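Local structure of Na-translocating NADH-quinone reductase subunit C NqrC (4XHF) at residues A[132-137]-A[238-243]; A[189-194]-A[233-238]. The protein is the flavin-carrying subunit C of a sodium-translocating NADH-quinone reductase, here its soluble fragment, which binds flavin mononucleotide through an FMN-binding domain. All blocks are in the same frame, centred on the assembly; numbering follows the deposited sequence.

Contact 1 of 2, residues A[132-137]-A[238-243]; sequences VVVPFY and EGFQTF
The ring of Phe-240 lies over the side chain of Val-134, joining the start of the C-terminal helix 241-249 to strand 129-139 of the antiparallel sheet. It is a helix-on-sheet contact, buried throughout and largely apolar. Val-134 presents CB to one face of the ring in a CH-pi contact, 3.9 Å from the centroid and 19° off the normal, displaced toward the rim on the CE2 side. CG2 follows at 4.0 Å from Phe-240 CD2. That methyl sits between the backbone N and the carbonyl carbon of its own residue (chi1 -59°), which turns it toward the ring.

Pro-135 comes in differently: its side chain runs at about a right angle to that of Phe-240, with CD 3.8 Å from Phe-240 CZ. Neighbouring strand 113-123 adds Ala-117 and Val-119 to the surroundings of Phe-240, the N-cap residue of its helix.

One turn into the helix, Phe-243 makes a lighter contact. CG points away from its backbone N (chi1 170°), and the ring meets Val-132 CG1 with its edge, at CE2, 4.1 Å away. The strand backbone also takes part: Pro-135 O lies near the plane of the Phe-240 ring, at its edge, 3.3 Å from CE2.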
ATOM      1  N   VAL A 132       7.106   6.861  -2.188  1.00 10.83           N
ATOM      2  CA  VAL A 132       7.372   5.433  -2.145  1.00  8.97           C
ATOM      3  C   VAL A 132       6.038   4.717  -1.987  1.00  8.95           C
ATOM      4  O   VAL A 132       5.302   4.960  -1.031  1.00  9.35           O
ATOM      5  CB  VAL A 132       8.327   5.050  -0.995  1.00  9.87           C
ATOM      6  CG1 VAL A 132       8.653   3.561  -1.043  1.00  9.30           C
ATOM      7  CG2 VAL A 132       9.609   5.870  -1.070  1.00 10.14           C
ATOM      8  N   VAL A 133       5.719   3.859  -2.950  1.00  9.79           N
ATOM      9  CA  VAL A 133       4.473   3.108  -2.929  1.00  8.78           C
ATOM     10  C   VAL A 133       4.728   1.721  -2.357  1.00  8.58           C
ATOM     11  O   VAL A 133       5.594   0.990  -2.845  1.00  7.21           O
ATOM     12  CB  VAL A 133       3.860   2.989  -4.337  1.00 10.49           C
ATOM     13  CG1 VAL A 133       2.467   2.382  -4.261  1.00 12.23           C
ATOM     14  CG2 VAL A 133       3.812   4.356  -5.014  1.00 13.02           C
ATOM     15  N   VAL A 134       3.974   1.369  -1.319  1.00  9.89           N
ATOM     16  CA  VAL A 134       4.118   0.073  -0.664  1.00  8.19           C
ATOM     17  C   VAL A 134       2.787  -0.674  -0.634  1.00  7.93           C
ATOM     18  O   VAL A 134       1.728  -0.057  -0.529  1.00  8.03           O
ATOM     19  CB  VAL A 134       4.645   0.219   0.780  1.00  6.68           C
ATOM     20  CG1 VAL A 134       5.984   0.925   0.784  1.00  8.90           C
ATOM     21  CG2 VAL A 134       3.646   0.970   1.656  1.00  8.67           C
ATOM     22  N   PRO A 135       2.838  -2.010  -0.729  1.00  8.01           N
ATOM     23  CA  PRO A 135       1.623  -2.818  -0.621  1.00  9.81           C
ATOM     24  C   PRO A 135       1.166  -2.969   0.823  1.00  8.79           C
ATOM     25  O   PRO A 135       1.996  -3.089   1.724  1.00  9.06           O
ATOM     26  CB  PRO A 135       2.052  -4.167  -1.198  1.00 12.22           C
ATOM     27  CG  PRO A 135       3.505  -4.246  -0.885  1.00 12.47           C
ATOM     28  CD  PRO A 135       4.019  -2.841  -1.017  1.00  9.57           C
ATOM     29  N   PHE A 136      -0.143  -2.958   1.036  1.00  9.03           N
ATOM     30  CA  PHE A 136      -0.696  -3.245   2.346  1.00  7.75           C
ATOM     31  C   PHE A 136      -1.947  -4.079   2.159  1.00  7.23           C
ATOM     32  O   PHE A 136      -2.621  -3.986   1.133  1.00  7.11           O
ATOM     33  CB  PHE A 136      -1.012  -1.957   3.110  1.00  6.66           C
ATOM     34  CG  PHE A 136      -2.284  -1.299   2.683  1.00  9.78           C
ATOM     35  CD1 PHE A 136      -2.384  -0.700   1.442  1.00  9.70           C
ATOM     36  CD2 PHE A 136      -3.381  -1.278   3.523  1.00  9.92           C
ATOM     37  CE1 PHE A 136      -3.552  -0.089   1.045  1.00  9.16           C
ATOM     38  CE2 PHE A 136      -4.553  -0.671   3.132  1.00 11.43           C
ATOM     39  CZ  PHE A 136      -4.638  -0.075   1.891  1.00 11.22           C
ATOM     40  N   TYR A 137      -2.240  -4.914   3.145  1.00  7.79           N
ATOM     41  CA  TYR A 137      -3.466  -5.691   3.129  1.00  8.00           C
ATOM     42  C   TYR A 137      -3.794  -6.169   4.531  1.00 10.14           C
ATOM     43  O   TYR A 137      -2.927  -6.216   5.402  1.00 11.67           O
ATOM     44  CB  TYR A 137      -3.355  -6.875   2.165  1.00  8.90           C
ATOM     45  CG  TYR A 137      -2.337  -7.921   2.558  1.00 10.71           C
ATOM     46  CD1 TYR A 137      -0.991  -7.749   2.270  1.00 13.63           C
ATOM     47  CD2 TYR A 137      -2.726  -9.089   3.200  1.00 12.56           C
ATOM     48  CE1 TYR A 137      -0.058  -8.706   2.623  1.00 15.40           C
ATOM     49  CE2 TYR A 137      -1.802 -10.052   3.555  1.00 13.89           C
ATOM     50  CZ  TYR A 137      -0.470  -9.857   3.263  1.00 15.23           C
ATOM     51  OH  TYR A 137       0.451 -10.815   3.618  1.00 18.54           O
ATOM     52  N   GLU A 238       6.492  -4.402  12.493  1.00 17.80           N
ATOM     53  CA  GLU A 238       6.560  -5.647  11.732  1.00 14.96           C
ATOM     54  C   GLU A 238       6.255  -5.402  10.253  1.00 13.28           C
ATOM     55  O   GLU A 238       6.142  -6.347   9.472  1.00 14.98           O
ATOM     56  CB  GLU A 238       5.594  -6.687  12.315  1.00 14.81           C
ATOM     57  CG  GLU A 238       5.842  -6.985  13.793  1.00 18.65           C
ATOM     58  CD  GLU A 238       5.146  -8.243  14.283  1.00 21.38           C
ATOM     59  OE1 GLU A 238       5.645  -9.352  13.998  1.00 22.29           O
ATOM     60  OE2 GLU A 238       4.108  -8.122  14.965  1.00 21.96           O
ATOM     61  N   GLY A 239       6.147  -4.129   9.877  1.00 12.46           N
ATOM     62  CA  GLY A 239       5.856  -3.743   8.507  1.00 11.64           C
ATOM     63  C   GLY A 239       7.037  -3.071   7.836  1.00 11.75           C
ATOM     64  O   GLY A 239       8.133  -3.627   7.797  1.00 13.10           O
ATOM     65  N   PHE A 240       6.812  -1.869   7.316  1.00 14.66           N
ATOM     66  CA  PHE A 240       7.821  -1.168   6.530  1.00 13.12           C
ATOM     67  C   PHE A 240       8.620  -0.147   7.336  1.00 14.14           C
ATOM     68  O   PHE A 240       9.356   0.653   6.764  1.00 16.68           O
ATOM     69  CB  PHE A 240       7.156  -0.467   5.342  1.00 12.46           C
ATOM     70  CG  PHE A 240       6.662  -1.409   4.285  1.00 11.58           C
ATOM     71  CD1 PHE A 240       7.550  -2.033   3.425  1.00 11.59           C
ATOM     72  CD2 PHE A 240       5.310  -1.674   4.151  1.00 11.94           C
ATOM     73  CE1 PHE A 240       7.099  -2.902   2.453  1.00 11.41           C
ATOM     74  CE2 PHE A 240       4.853  -2.541   3.181  1.00  9.71           C
ATOM     75  CZ  PHE A 240       5.749  -3.157   2.329  1.00 11.41           C
ATOM     76  N   GLN A 241       8.493  -0.177   8.658  1.00 15.52           N
ATOM     77  CA  GLN A 241       9.123   0.846   9.486  1.00 17.36           C
ATOM     78  C   GLN A 241      10.646   0.765   9.417  1.00 15.14           C
ATOM     79  O   GLN A 241      11.318   1.788   9.292  1.00 16.89           O
ATOM     80  CB  GLN A 241       8.657   0.733  10.938  1.00 23.11           C
ATOM     81  CG  GLN A 241       8.212   2.056  11.539  1.00 26.07           C
ATOM     82  CD  GLN A 241       7.595   1.890  12.912  1.00 25.87           C
ATOM     83  OE1 GLN A 241       6.384   2.045  13.085  1.00 25.04           O
ATOM     84  NE2 GLN A 241       8.424   1.574  13.899  1.00 23.02           N
ATOM     85  N   THR A 242      11.184  -0.447   9.497  1.00 15.63           N
ATOM     86  CA  THR A 242      12.624  -0.649   9.372  1.00 18.32           C
ATOM     87  C   THR A 242      13.111  -0.127   8.028  1.00 16.31           C
ATOM     88  O   THR A 242      14.101   0.594   7.956  1.00 17.53           O
ATOM     89  CB  THR A 242      13.009  -2.137   9.511  1.00 23.16           C
ATOM     90  OG1 THR A 242      12.751  -2.580  10.848  1.00 26.58           O
ATOM     91  CG2 THR A 242      14.489  -2.359   9.189  1.00 23.48           C
ATOM     92  N   PHE A 243      12.401  -0.500   6.968  1.00 15.52           N
ATOM     93  CA  PHE A 243      12.747  -0.080   5.616  1.00 14.80           C
ATOM     94  C   PHE A 243      12.782   1.439   5.485  1.00 17.49           C
ATOM     95  O   PHE A 243      13.694   1.991   4.874  1.00 19.54           O
ATOM     96  CB  PHE A 243      11.755  -0.673   4.616  1.00 12.63           C
ATOM     97  CG  PHE A 243      11.874  -0.104   3.232  1.00 14.99           C
ATOM     98  CD1 PHE A 243      13.052  -0.230   2.515  1.00 18.67           C
ATOM     99  CD2 PHE A 243      10.805   0.548   2.644  1.00 13.73           C
ATOM    100  CE1 PHE A 243      13.160   0.293   1.239  1.00 15.58           C
ATOM    101  CE2 PHE A 243      10.908   1.069   1.370  1.00 11.55           C
ATOM    102  CZ  PHE A 243      12.087   0.939   0.666  1.00 11.67           C
TER

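Contact 2 of 2, residues A[189-194]-A[233-238]; sequences QLFDDK and FWFGVE
Leu-190 sets one methyl squarely on the ring of Phe-235. CD1 stands 3.4 Å from the centroid and only 10° off the normal, so all six ring carbons are within 3.8 Å of it; the nearest is Phe-235 CE1. The second methyl, CD2, above the same face, lies out just beyond the rim, 3.8 Å from Phe-235 CD2. CG of the leucine stands anti to the carbonyl carbon (chi1 -68°), which carries both methyls out over the ring, and the fork is laid across one face. This is the tight half of the contact, and it is buried: Val-151 touches both Leu-190 and Phe-235, while Val-149 also reaches Phe-235 from the sheet.

Phe-191 makes the looser half and is partly exposed. It leaves the backbone at an angle to the other segment, but its ring carries CZ across to 3.8 Å from Phe-235 CB. The same CZ lies 3.5 Å from Phe-235 O, which sits at the ring's edge in its plane. Leu-190 CB packs over one face of this ring, and Asn-156 OD1 accepts a hydrogen bond from Phe-191 N. Beyond it the loop runs out into solvent at Asp-193 and Lys-194.

Phe-235 is the first residue to leave helical geometry after helix 221-234, and Gly-236 N returns a 2.9 Å hydrogen bond to Phe-233 O as the chain turns. A loop leucine thus packs face-on against the aromatic residue that follows helix 221-234, where the helix end meets the antiparallel sheet of the FMN-binding domain.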
ATOM      1  N   GLN A 189      -1.705  12.152   7.370  1.00 15.24           N
ATOM      2  CA  GLN A 189      -0.418  11.719   7.911  1.00 16.88           C
ATOM      3  C   GLN A 189      -0.556  10.504   8.827  1.00 14.63           C
ATOM      4  O   GLN A 189      -1.403  10.475   9.719  1.00 13.14           O
ATOM      5  CB  GLN A 189       0.249  12.872   8.660  1.00 18.01           C
ATOM      6  CG  GLN A 189       0.768  13.961   7.736  1.00 19.30           C
ATOM      7  CD  GLN A 189       1.563  15.018   8.467  1.00 23.13           C
ATOM      8  OE1 GLN A 189       1.282  15.333   9.625  1.00 26.33           O
ATOM      9  NE2 GLN A 189       2.568  15.571   7.798  1.00 22.11           N
ATOM     10  N   LEU A 190       0.296   9.510   8.596  1.00 14.86           N
ATOM     11  CA  LEU A 190       0.228   8.238   9.309  1.00 14.67           C
ATOM     12  C   LEU A 190       0.586   8.354  10.786  1.00 15.50           C
ATOM     13  O   LEU A 190      -0.059   7.731  11.629  1.00 14.66           O
ATOM     14  CB  LEU A 190       1.151   7.217   8.641  1.00 16.65           C
ATOM     15  CG  LEU A 190       0.728   6.750   7.247  1.00 17.87           C
ATOM     16  CD1 LEU A 190       1.914   6.159   6.518  1.00 21.95           C
ATOM     17  CD2 LEU A 190      -0.396   5.731   7.334  1.00 17.42           C
ATOM     18  N   PHE A 191       1.608   9.150  11.093  1.00 18.29           N
ATOM     19  CA  PHE A 191       2.178   9.201  12.439  1.00 17.38           C
ATOM     20  C   PHE A 191       2.065  10.570  13.096  1.00 20.62           C
ATOM     21  O   PHE A 191       1.973  11.591  12.413  1.00 19.77           O
ATOM     22  CB  PHE A 191       3.652   8.802  12.395  1.00 17.83           C
ATOM     23  CG  PHE A 191       3.911   7.523  11.663  1.00 20.82           C
ATOM     24  CD1 PHE A 191       3.746   6.303  12.295  1.00 20.82           C
ATOM     25  CD2 PHE A 191       4.328   7.540  10.344  1.00 19.75           C
ATOM     26  CE1 PHE A 191       3.987   5.125  11.621  1.00 18.51           C
ATOM     27  CE2 PHE A 191       4.571   6.365   9.666  1.00 18.09           C
ATOM     28  CZ  PHE A 191       4.401   5.157  10.306  1.00 17.67           C
ATOM     29  N   ASP A 192       2.092  10.581  14.428  1.00 25.45           N
ATOM     30  CA  ASP A 192       2.144  11.826  15.188  1.00 29.91           C
ATOM     31  C   ASP A 192       3.598  12.235  15.438  1.00 32.19           C
ATOM     32  O   ASP A 192       4.522  11.641  14.880  1.00 29.20           O
ATOM     33  CB  ASP A 192       1.375  11.695  16.514  1.00 31.47           C
ATOM     34  CG  ASP A 192       1.909  10.586  17.416  1.00 30.09           C
ATOM     35  OD1 ASP A 192       3.120  10.290  17.386  1.00 29.83           O
ATOM     36  OD2 ASP A 192       1.101  10.013  18.177  1.00 30.27           O
ATOM     37  N   ASP A 193       3.796  13.243  16.284  1.00 37.38           N
ATOM     38  CA  ASP A 193       5.137  13.737  16.587  1.00 39.85           C
ATOM     39  C   ASP A 193       5.913  12.775  17.490  1.00 38.16           C
ATOM     40  O   ASP A 193       7.137  12.862  17.588  1.00 37.75           O
ATOM     41  CB  ASP A 193       5.063  15.127  17.231  1.00 45.50           C
ATOM     42  CG  ASP A 193       4.038  15.208  18.350  1.00 51.75           C
ATOM     43  OD1 ASP A 193       3.879  14.221  19.097  1.00 52.35           O
ATOM     44  OD2 ASP A 193       3.386  16.266  18.478  1.00 57.30           O
ATOM     45  N   LYS A 194       5.202  11.861  18.144  1.00 36.62           N
ATOM     46  CA  LYS A 194       5.848  10.819  18.941  1.00 38.59           C
ATOM     47  C   LYS A 194       6.218   9.621  18.062  1.00 36.20           C
ATOM     48  O   LYS A 194       6.687   8.597  18.561  1.00 37.95           O
ATOM     49  CB  LYS A 194       4.937  10.366  20.090  1.00 42.05           C
ATOM     50  CG  LYS A 194       4.523  11.479  21.049  1.00 47.04           C
ATOM     51  CD  LYS A 194       5.635  11.851  22.025  1.00 53.60           C
ATOM     52  CE  LYS A 194       5.786  10.817  23.137  1.00 55.04           C
ATOM     53  NZ  LYS A 194       6.688  11.282  24.229  1.00 53.68           N
ATOM     54  N   PHE A 233      -0.560  -2.051  10.918  1.00 15.27           N
ATOM     55  CA  PHE A 233       0.409  -3.141  10.914  1.00 14.65           C
ATOM     56  C   PHE A 233       1.544  -2.891   9.935  1.00 12.31           C
ATOM     57  O   PHE A 233       2.715  -3.040  10.277  1.00 13.13           O
ATOM     58  CB  PHE A 233      -0.255  -4.471  10.558  1.00 13.96           C
ATOM     59  CG  PHE A 233       0.725  -5.602  10.407  1.00 13.77           C
ATOM     60  CD1 PHE A 233       1.180  -6.290  11.519  1.00 14.76           C
ATOM     61  CD2 PHE A 233       1.215  -5.957   9.159  1.00 11.85           C
ATOM     62  CE1 PHE A 233       2.092  -7.319  11.390  1.00 13.04           C
ATOM     63  CE2 PHE A 233       2.129  -6.986   9.026  1.00 12.05           C
ATOM     64  CZ  PHE A 233       2.567  -7.668  10.142  1.00 13.07           C
ATOM     65  N   TRP A 234       1.191  -2.523   8.709  1.00 11.42           N
ATOM     66  CA  TRP A 234       2.168  -2.452   7.633  1.00 10.01           C
ATOM     67  C   TRP A 234       3.047  -1.214   7.711  1.00 10.24           C
ATOM     68  O   TRP A 234       4.104  -1.166   7.086  1.00 13.20           O
ATOM     69  CB  TRP A 234       1.459  -2.524   6.285  1.00  9.69           C
ATOM     70  CG  TRP A 234       1.119  -3.933   5.941  1.00 10.41           C
ATOM     71  CD1 TRP A 234      -0.115  -4.510   5.945  1.00 11.13           C
ATOM     72  CD2 TRP A 234       2.045  -4.962   5.578  1.00 10.02           C
ATOM     73  NE1 TRP A 234      -0.018  -5.835   5.593  1.00 11.50           N
ATOM     74  CE2 TRP A 234       1.298  -6.136   5.363  1.00 11.66           C
ATOM     75  CE3 TRP A 234       3.432  -5.002   5.409  1.00  9.74           C
ATOM     76  CZ2 TRP A 234       1.893  -7.337   4.985  1.00 12.10           C
ATOM     77  CZ3 TRP A 234       4.019  -6.192   5.032  1.00  9.90           C
ATOM     78  CH2 TRP A 234       3.252  -7.345   4.825  1.00 10.98           C
ATOM     79  N   PHE A 235       2.620  -0.223   8.485  1.00 10.91           N
ATOM     80  CA  PHE A 235       3.478   0.914   8.803  1.00 13.45           C
ATOM     81  C   PHE A 235       4.019   0.783  10.227  1.00 14.74           C
ATOM     82  O   PHE A 235       4.623   1.713  10.766  1.00 14.79           O
ATOM     83  CB  PHE A 235       2.717   2.228   8.622  1.00 12.93           C
ATOM     84  CG  PHE A 235       2.452   2.567   7.186  1.00 11.21           C
ATOM     85  CD1 PHE A 235       3.468   3.044   6.374  1.00 14.26           C
ATOM     86  CD2 PHE A 235       1.193   2.392   6.644  1.00 11.46           C
ATOM     87  CE1 PHE A 235       3.229   3.349   5.051  1.00 14.58           C
ATOM     88  CE2 PHE A 235       0.947   2.694   5.321  1.00 12.83           C
ATOM     89  CZ  PHE A 235       1.965   3.173   4.523  1.00 16.39           C
ATOM     90  N   GLY A 236       3.810  -0.390  10.820  1.00 15.27           N
ATOM     91  CA  GLY A 236       4.276  -0.676  12.163  1.00 16.07           C
ATOM     92  C   GLY A 236       5.613  -1.390  12.159  1.00 15.95           C
ATOM     93  O   GLY A 236       6.228  -1.569  11.107  1.00 14.17           O
ATOM     94  N   VAL A 237       6.050  -1.820  13.338  1.00 17.95           N
ATOM     95  CA  VAL A 237       7.386  -2.378  13.513  1.00 17.44           C
ATOM     96  C   VAL A 237       7.582  -3.683  12.745  1.00 18.70           C
ATOM     97  O   VAL A 237       8.708  -4.029  12.387  1.00 20.85           O
ATOM     98  CB  VAL A 237       7.689  -2.618  15.005  1.00 18.60           C
ATOM     99  CG1 VAL A 237       7.582  -1.310  15.776  1.00 23.99           C
ATOM    100  CG2 VAL A 237       6.743  -3.654  15.593  1.00 17.79           C
ATOM    101  N   GLU A 238       6.492  -4.402  12.493  1.00 17.80           N
ATOM    102  CA  GLU A 238       6.560  -5.647  11.732  1.00 14.96           C
ATOM    103  C   GLU A 238       6.255  -5.402  10.253  1.00 13.28           C
ATOM    104  O   GLU A 238       6.142  -6.347   9.472  1.00 14.98           O
ATOM    105  CB  GLU A 238       5.594  -6.687  12.315  1.00 14.81           C
ATOM    106  CG  GLU A 238       5.842  -6.985  13.793  1.00 18.65           C
ATOM    107  CD  GLU A 238       5.146  -8.243  14.283  1.00 21.38           C
ATOM    108  OE1 GLU A 238       5.645  -9.352  13.998  1.00 22.29           O
ATOM    109  OE2 GLU A 238       4.108  -8.122  14.965  1.00 21.96           O
TER

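Contact 2 is nested along the chain inside the loop closed by contact 1, and their centres are about 10 Å apart. Glu-238 belongs to both, in the connection between helix 221-234 and helix 241-249. Two probable hydrogen bonds tie them together: Phe-240 N to Trp-234 O at 2.8 Å, and Trp-234 NE1 to Tyr-137 O at 2.9 Å. Val-134 touches both Phe-240 and Phe-235, so the two contacts share one patch of strand 129-139. Neither contact includes a residue of the flavin mononucleotide pocket, but Thr-221, Met-222 and Thr-223 of that pocket lie at the opposite end of helix 221-234 from contact 2.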